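Local coordinates for carboxyltransferase domain-containing protein (PDB 2PHC) that is of unknown detailed function but is probably an ATP-binding hydrolase with a carboxyltransferase-type domain, at residues Phe11-Gly16 with Ser50-Ile55; Lys32-Glu37 with Lys71-Arg76. All coordinates share one frame; numbering follows the deposited sequence.

Contact 1: residues Phe11-Gly16 with Ser50-Ile55; sequences FLISFG and SSLLVI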
loop_
_atom_site.group_PDB
_atom_site.type_symbol
_atom_site.label_atom_id
_atom_site.label_comp_id
_atom_site.label_asym_id
_atom_site.label_seq_id
_atom_site.Cartn_x
_atom_site.Cartn_y
_atom_site.Cartn_z
ATOM N N PHE A 11 -25.229 -6.220 8.825
ATOM C CA PHE A 11 -24.602 -5.060 8.142
ATOM C C PHE A 11 -23.466 -5.491 7.230
ATOM O O PHE A 11 -22.862 -6.461 7.455
ATOM C CB PHE A 11 -24.073 -4.012 9.190
ATOM C CG PHE A 11 -25.182 -3.313 9.958
ATOM C CD1 PHE A 11 -25.674 -3.846 11.126
ATOM C CD2 PHE A 11 -25.753 -2.146 9.470
ATOM C CE1 PHE A 11 -26.704 -3.244 11.788
ATOM C CE2 PHE A 11 -26.787 -1.568 10.133
ATOM C CZ PHE A 11 -27.236 -2.112 11.317
ATOM N N LEU A 12 -23.206 -4.748 6.184
ATOM C CA LEU A 12 -22.110 -5.044 5.333
ATOM C C LEU A 12 -21.194 -3.814 5.333
ATOM O O LEU A 12 -21.664 -2.690 5.067
ATOM C CB LEU A 12 -22.633 -5.289 3.908
ATOM C CG LEU A 12 -21.659 -5.797 2.837
ATOM C CD1 LEU A 12 -21.300 -7.278 2.949
ATOM C CD2 LEU A 12 -22.145 -5.436 1.416
ATOM N N ILE A 13 -20.004 -4.073 5.812
ATOM C CA ILE A 13 -18.874 -3.302 5.548
ATOM C C ILE A 13 -18.238 -3.731 4.292
ATOM O O ILE A 13 -17.860 -4.790 4.044
ATOM C CB ILE A 13 -17.890 -3.302 6.700
ATOM C CG1 ILE A 13 -18.621 -3.241 8.016
ATOM C CG2 ILE A 13 -16.958 -2.152 6.602
ATOM C CD1 ILE A 13 -18.050 -4.077 9.040
ATOM N N SER A 14 -18.041 -2.756 3.546
ATOM C CA SER A 14 -18.011 -2.655 2.080
ATOM C C SER A 14 -16.873 -1.738 1.605
ATOM O O SER A 14 -16.556 -0.784 2.278
ATOM C CB SER A 14 -19.374 -2.144 1.541
ATOM O OG SER A 14 -19.267 -2.051 0.151
ATOM N N PHE A 15 -15.613 -1.952 0.844
ATOM C CA PHE A 15 -14.393 -1.106 0.798
ATOM C C PHE A 15 -14.052 -0.248 -0.475
ATOM O O PHE A 15 -13.116 0.646 -0.376
ATOM C CB PHE A 15 -13.147 -1.903 1.252
ATOM C CG PHE A 15 -13.147 -2.276 2.704
ATOM C CD1 PHE A 15 -12.431 -1.530 3.623
ATOM C CD2 PHE A 15 -13.896 -3.347 3.154
ATOM C CE1 PHE A 15 -12.417 -1.864 4.965
ATOM C CE2 PHE A 15 -13.925 -3.704 4.482
ATOM C CZ PHE A 15 -13.153 -2.934 5.427
ATOM N N GLY A 16 -14.699 -0.455 -1.652
ATOM C CA GLY A 16 -15.589 -1.552 -2.047
ATOM C C GLY A 16 -15.382 -1.830 -3.554
ATOM O O GLY A 16 -14.711 -1.038 -4.253
ATOM N N SER A 50 -13.975 -7.659 -1.053
ATOM C CA SER A 50 -14.040 -6.228 -0.745
ATOM C C SER A 50 -15.179 -5.914 0.216
ATOM O O SER A 50 -15.656 -4.840 0.195
ATOM C CB SER A 50 -14.165 -5.354 -2.011
ATOM O OG SER A 50 -15.245 -5.804 -2.833
ATOM N N SER A 51 -15.609 -6.843 1.069
ATOM C CA SER A 51 -16.595 -6.490 2.095
ATOM C C SER A 51 -16.613 -7.437 3.296
ATOM O O SER A 51 -16.135 -8.563 3.202
ATOM C CB SER A 51 -17.965 -6.471 1.481
ATOM O OG SER A 51 -18.148 -7.671 0.743
ATOM N N LEU A 52 -17.211 -7.037 4.395
ATOM C CA LEU A 52 -17.444 -7.924 5.490
ATOM C C LEU A 52 -18.838 -7.897 5.968
ATOM O O LEU A 52 -19.333 -6.900 6.335
ATOM C CB LEU A 52 -16.510 -7.616 6.628
ATOM C CG LEU A 52 -16.657 -8.296 7.953
ATOM C CD1 LEU A 52 -16.161 -9.650 7.863
ATOM C CD2 LEU A 52 -15.860 -7.531 8.874
ATOM N N LEU A 53 -19.458 -9.047 5.982
ATOM C CA LEU A 53 -20.789 -9.197 6.470
ATOM C C LEU A 53 -20.820 -9.451 7.946
ATOM O O LEU A 53 -20.104 -10.244 8.445
ATOM C CB LEU A 53 -21.547 -10.233 5.680
ATOM C CG LEU A 53 -23.034 -10.358 5.966
ATOM C CD1 LEU A 53 -23.785 -9.203 5.540
ATOM C CD2 LEU A 53 -23.571 -11.590 5.421
ATOM N N VAL A 54 -21.624 -8.685 8.633
ATOM C CA VAL A 54 -21.732 -8.744 10.036
ATOM C C VAL A 54 -23.186 -8.980 10.437
ATOM O O VAL A 54 -24.103 -8.279 10.047
ATOM C CB VAL A 54 -21.211 -7.448 10.756
ATOM C CG1 VAL A 54 -21.052 -7.717 12.275
ATOM C CG2 VAL A 54 -19.868 -7.078 10.183
ATOM N N ILE A 55 -23.334 -9.987 11.254
ATOM C CA ILE A 55 -24.634 -10.396 11.699
ATOM C C ILE A 55 -24.711 -10.536 13.196
ATOM O O ILE A 55 -23.716 -10.924 13.822
ATOM C CB ILE A 55 -24.858 -11.883 11.171
ATOM C CG1 ILE A 55 -24.919 -11.910 9.635
ATOM C CG2 ILE A 55 -26.114 -12.542 11.754
ATOM C CD1 ILE A 55 -24.717 -13.267 9.089
#

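Contact 2: residues Lys32-Glu37 with Lys71-Arg76; sequences KAIEKE and KRISAR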
loop_
_atom_site.group_PDB
_atom_site.type_symbol
_atom_site.label_atom_id
_atom_site.label_comp_id
_atom_site.label_asym_id
_atom_site.label_seq_id
_atom_site.Cartn_x
_atom_site.Cartn_y
_atom_site.Cartn_z
ATOM N N LYS A 32 -10.698 -9.447 12.249
ATOM C CA LYS A 32 -9.862 -9.509 13.396
ATOM C C LYS A 32 -10.058 -8.459 14.505
ATOM O O LYS A 32 -9.872 -8.783 15.621
ATOM C CB LYS A 32 -8.403 -9.788 13.048
ATOM C CG LYS A 32 -8.143 -11.150 12.425
ATOM C CD LYS A 32 -7.657 -12.205 13.370
ATOM C CE LYS A 32 -7.924 -13.584 12.886
ATOM N NZ LYS A 32 -7.069 -14.613 13.455
ATOM N N ALA A 33 -10.465 -7.231 14.185
ATOM C CA ALA A 33 -10.449 -6.103 15.143
ATOM C C ALA A 33 -11.736 -6.394 15.883
ATOM O O ALA A 33 -11.824 -6.321 17.130
ATOM C CB ALA A 33 -10.549 -4.728 14.410
ATOM N N ILE A 34 -12.757 -6.756 15.134
ATOM C CA ILE A 34 -13.991 -7.129 15.752
ATOM C C ILE A 34 -13.911 -8.321 16.635
ATOM O O ILE A 34 -14.549 -8.317 17.664
ATOM C CB ILE A 34 -15.138 -7.305 14.749
ATOM C CG1 ILE A 34 -15.426 -5.951 14.119
ATOM C CG2 ILE A 34 -16.426 -7.860 15.431
ATOM C CD1 ILE A 34 -16.343 -6.159 12.956
ATOM N N GLU A 35 -13.216 -9.361 16.208
ATOM C CA GLU A 35 -12.991 -10.584 17.001
ATOM C C GLU A 35 -12.165 -10.293 18.294
ATOM O O GLU A 35 -12.255 -11.047 19.266
ATOM C CB GLU A 35 -12.200 -11.620 16.186
ATOM C CG GLU A 35 -12.929 -12.209 14.975
ATOM C CD GLU A 35 -13.869 -13.405 15.289
ATOM O OE1 GLU A 35 -14.467 -13.960 14.317
ATOM O OE2 GLU A 35 -14.037 -13.780 16.499
ATOM N N LYS A 36 -11.320 -9.253 18.266
ATOM C CA LYS A 36 -10.610 -8.856 19.444
ATOM C C LYS A 36 -11.576 -8.367 20.553
ATOM O O LYS A 36 -11.386 -8.706 21.670
ATOM C CB LYS A 36 -9.580 -7.763 19.088
ATOM C CG LYS A 36 -8.667 -7.352 20.260
ATOM C CD LYS A 36 -7.540 -6.463 19.772
ATOM C CE LYS A 36 -6.421 -6.383 20.803
ATOM N NZ LYS A 36 -5.636 -5.103 20.582
ATOM N N GLU A 37 -12.588 -7.594 20.232
ATOM C CA GLU A 37 -13.636 -7.306 21.160
ATOM C C GLU A 37 -14.592 -8.392 21.592
ATOM O O GLU A 37 -15.184 -8.243 22.609
ATOM C CB GLU A 37 -14.464 -6.111 20.755
ATOM C CG GLU A 37 -13.834 -5.204 19.830
ATOM C CD GLU A 37 -13.051 -4.237 20.522
ATOM O OE1 GLU A 37 -13.641 -3.506 21.273
ATOM O OE2 GLU A 37 -11.846 -4.222 20.361
ATOM N N LYS A 71 -19.233 1.511 12.880
ATOM C CA LYS A 71 -18.711 2.754 12.383
ATOM C C LYS A 71 -17.451 3.111 13.201
ATOM O O LYS A 71 -16.520 3.677 12.659
ATOM C CB LYS A 71 -19.782 3.847 12.459
ATOM C CG LYS A 71 -20.531 4.092 11.190
ATOM C CD LYS A 71 -21.868 4.754 11.496
ATOM C CE LYS A 71 -22.792 4.682 10.225
ATOM N NZ LYS A 71 -24.000 5.585 10.217
ATOM N N ARG A 72 -17.426 2.705 14.479
ATOM C CA ARG A 72 -16.414 3.139 15.464
ATOM C C ARG A 72 -15.194 2.240 15.396
ATOM O O ARG A 72 -14.071 2.690 15.370
ATOM C CB ARG A 72 -17.025 3.157 16.865
ATOM C CG ARG A 72 -18.336 4.100 16.822
ATOM C CD ARG A 72 -19.058 4.244 18.078
ATOM N NE ARG A 72 -19.209 2.993 18.825
ATOM C CZ ARG A 72 -20.097 2.819 19.812
ATOM N NH1 ARG A 72 -20.898 3.836 20.169
ATOM N NH2 ARG A 72 -20.152 1.651 20.444
ATOM N N ILE A 73 -15.446 0.959 15.342
ATOM C CA ILE A 73 -14.376 0.016 15.080
ATOM C C ILE A 73 -13.686 0.226 13.677
ATOM O O ILE A 73 -12.515 0.191 13.631
ATOM C CB ILE A 73 -14.851 -1.418 15.520
ATOM C CG1 ILE A 73 -13.675 -2.390 15.696
ATOM C CG2 ILE A 73 -15.881 -1.976 14.604
ATOM C CD1 ILE A 73 -13.993 -3.378 16.686
ATOM N N SER A 74 -14.393 0.654 12.613
ATOM C CA SER A 74 -13.766 0.989 11.348
ATOM C C SER A 74 -12.899 2.266 11.278
ATOM O O SER A 74 -11.918 2.350 10.474
ATOM C CB SER A 74 -14.849 1.100 10.275
ATOM O OG SER A 74 -15.850 0.157 10.542
ATOM N N ALA A 75 -13.328 3.277 12.065
ATOM C CA ALA A 75 -12.583 4.488 12.351
ATOM C C ALA A 75 -11.260 4.281 12.994
ATOM O O ALA A 75 -10.324 4.927 12.612
ATOM C CB ALA A 75 -13.466 5.502 13.240
ATOM N N ARG A 76 -11.221 3.403 13.987
ATOM C CA ARG A 76 -10.071 2.967 14.706
ATOM C C ARG A 76 -9.084 2.047 13.952
ATOM O O ARG A 76 -7.895 2.040 14.292
ATOM C CB ARG A 76 -10.586 2.149 15.925
ATOM C CG ARG A 76 -11.316 3.080 17.064
ATOM C CD ARG A 76 -11.366 2.457 18.511
ATOM N NE ARG A 76 -12.701 1.905 18.798
ATOM C CZ ARG A 76 -13.036 0.625 19.030
ATOM N NH1 ARG A 76 -12.093 -0.332 19.068
ATOM N NH2 ARG A 76 -14.342 0.325 19.221
#

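Contact 1: residues Phe11-Gly16 with Ser50-Ile55
Ile13 and Leu52 face each other as a hydrogen-bonded pair in the antiparallel join of strands 10-14 and 51-56, the two inner strands of a four-stranded sheet in an alpha+beta domain. The strand axes run 164° apart in direction. Phe11 N donates a hydrogen bond to Val54 O, and Val54 N bonds back to Phe11 O at 2.8 Å. Around Ile13 and Leu52, the bond from Ile13 N to Leu52 O is 3.0 Å and more bent, whereas the return bond from Leu52 N to Ile13 O is doubtful in length, the place of that oxygen being less sure.

From CB outward, Ile13 first passes Leu52 O, 3.9 Å from CB, and CG1 continues beside the same oxygen. CG1 stands beside the backbone N (chi1 -39°), and CD1 beyond it reaches Val54 CG2 at 3.7 Å and Leu52 CD2 at 4.1 Å. Ile13 and Leu52 thus point the same way, side by side, while Ile13 crosses Val54 obliquely; this face is roofed by helices 21-37 and 63-82, with Leu30 on Ile13 and Leu70 on Val54.

The other face carries Leu12, Ser14, Ser51 and Leu53 and is only partly buried. There Leu12 CD1 settles against Ser51 CB at 3.7 Å and also touches Leu53 CB. Past the last strand pair, where a cis peptide precedes Gly16, Phe15 N donates to Ser50 O at 3.0 Å, and that same oxygen lies in the plane of the Phe15 ring at its edge, 3.8 Å from CD2.

Contact 2: residues Lys32-Glu37 with Lys71-Arg76
Ile73 packs against Ala33, Ile34 and Glu37 in a small, mainly apolar helix-to-helix contact between the C-terminal part of helix 21-37 and the middle of helix 63-82, the two helices lying on one face of the four-stranded antiparallel sheet. The short helical segments point 118° apart, and their axes come no closer than 10.4 Å, so side chains bridge the space between the backbones. Ile73 does most of this work. Its CG1 is anti to the backbone N (chi1 -162°), and its CD1 enters between Ile34 and Glu37: it meets Ile34 CG1 at 3.9 Å and Glu37 CG at 3.6 Å, and also touches Ala33 O. Nearer the backbone on the same branch, Ile73 CG1 rests against Ala33 CB at 4.1 Å, while the other branch sends CG2 to Ile34 CG1. The Ile34 and Ile73 side chains cross at about a right angle; Glu37 and Ile73 slide past one another in opposite directions.

Charged groups meet at the edge of this contact. Glu37, bent at chi2, reaches tip to tip toward Arg76; Ile73 CA lies over the centre of one face of the Arg76 guanidinium, 4.1 Å from its plane. Carboxylate and guanidinium planes are 49° apart, and Glu37 OE2 stays 4.1 Å from Arg76 NH1, beyond a salt bridge. Replacing Glu37 by an alanine would probably uncover Ile73 CD1 on that flank, where CG now lies, and leave the Arg76 guanidinium without this nearby opposite charge. Leu70 and Leu45 extend the apolar surroundings of Ile34 toward the sheet. No hydrogen bond joins the two segments, so the contact rests on packing of the Ile73 carbons against Ala33, Ile34 and the aliphatic part of Glu37, with at most a long-range attraction between the charges at its edge.

Contact 1 builds the centre of the sheet and contact 2 joins the helices that cover it; their centres are 13 Å apart and their nearest atoms about 4 Å, without touching. The chain alternates between them: strand 10-14 leads to helix 21-37, and strand 51-56 to helix 63-82. Intervening residues bridge the layers. Leu70 meets Phe11 and Val54 of contact 1 as well as Ile34 of contact 2, and Leu45 touches both Val54 and Ile34. Each contact lies about 20 Å from the centre of the chain, on the same side. Contact 2 lies on the side of the sheet that carries Ile13, Leu52 and Val54.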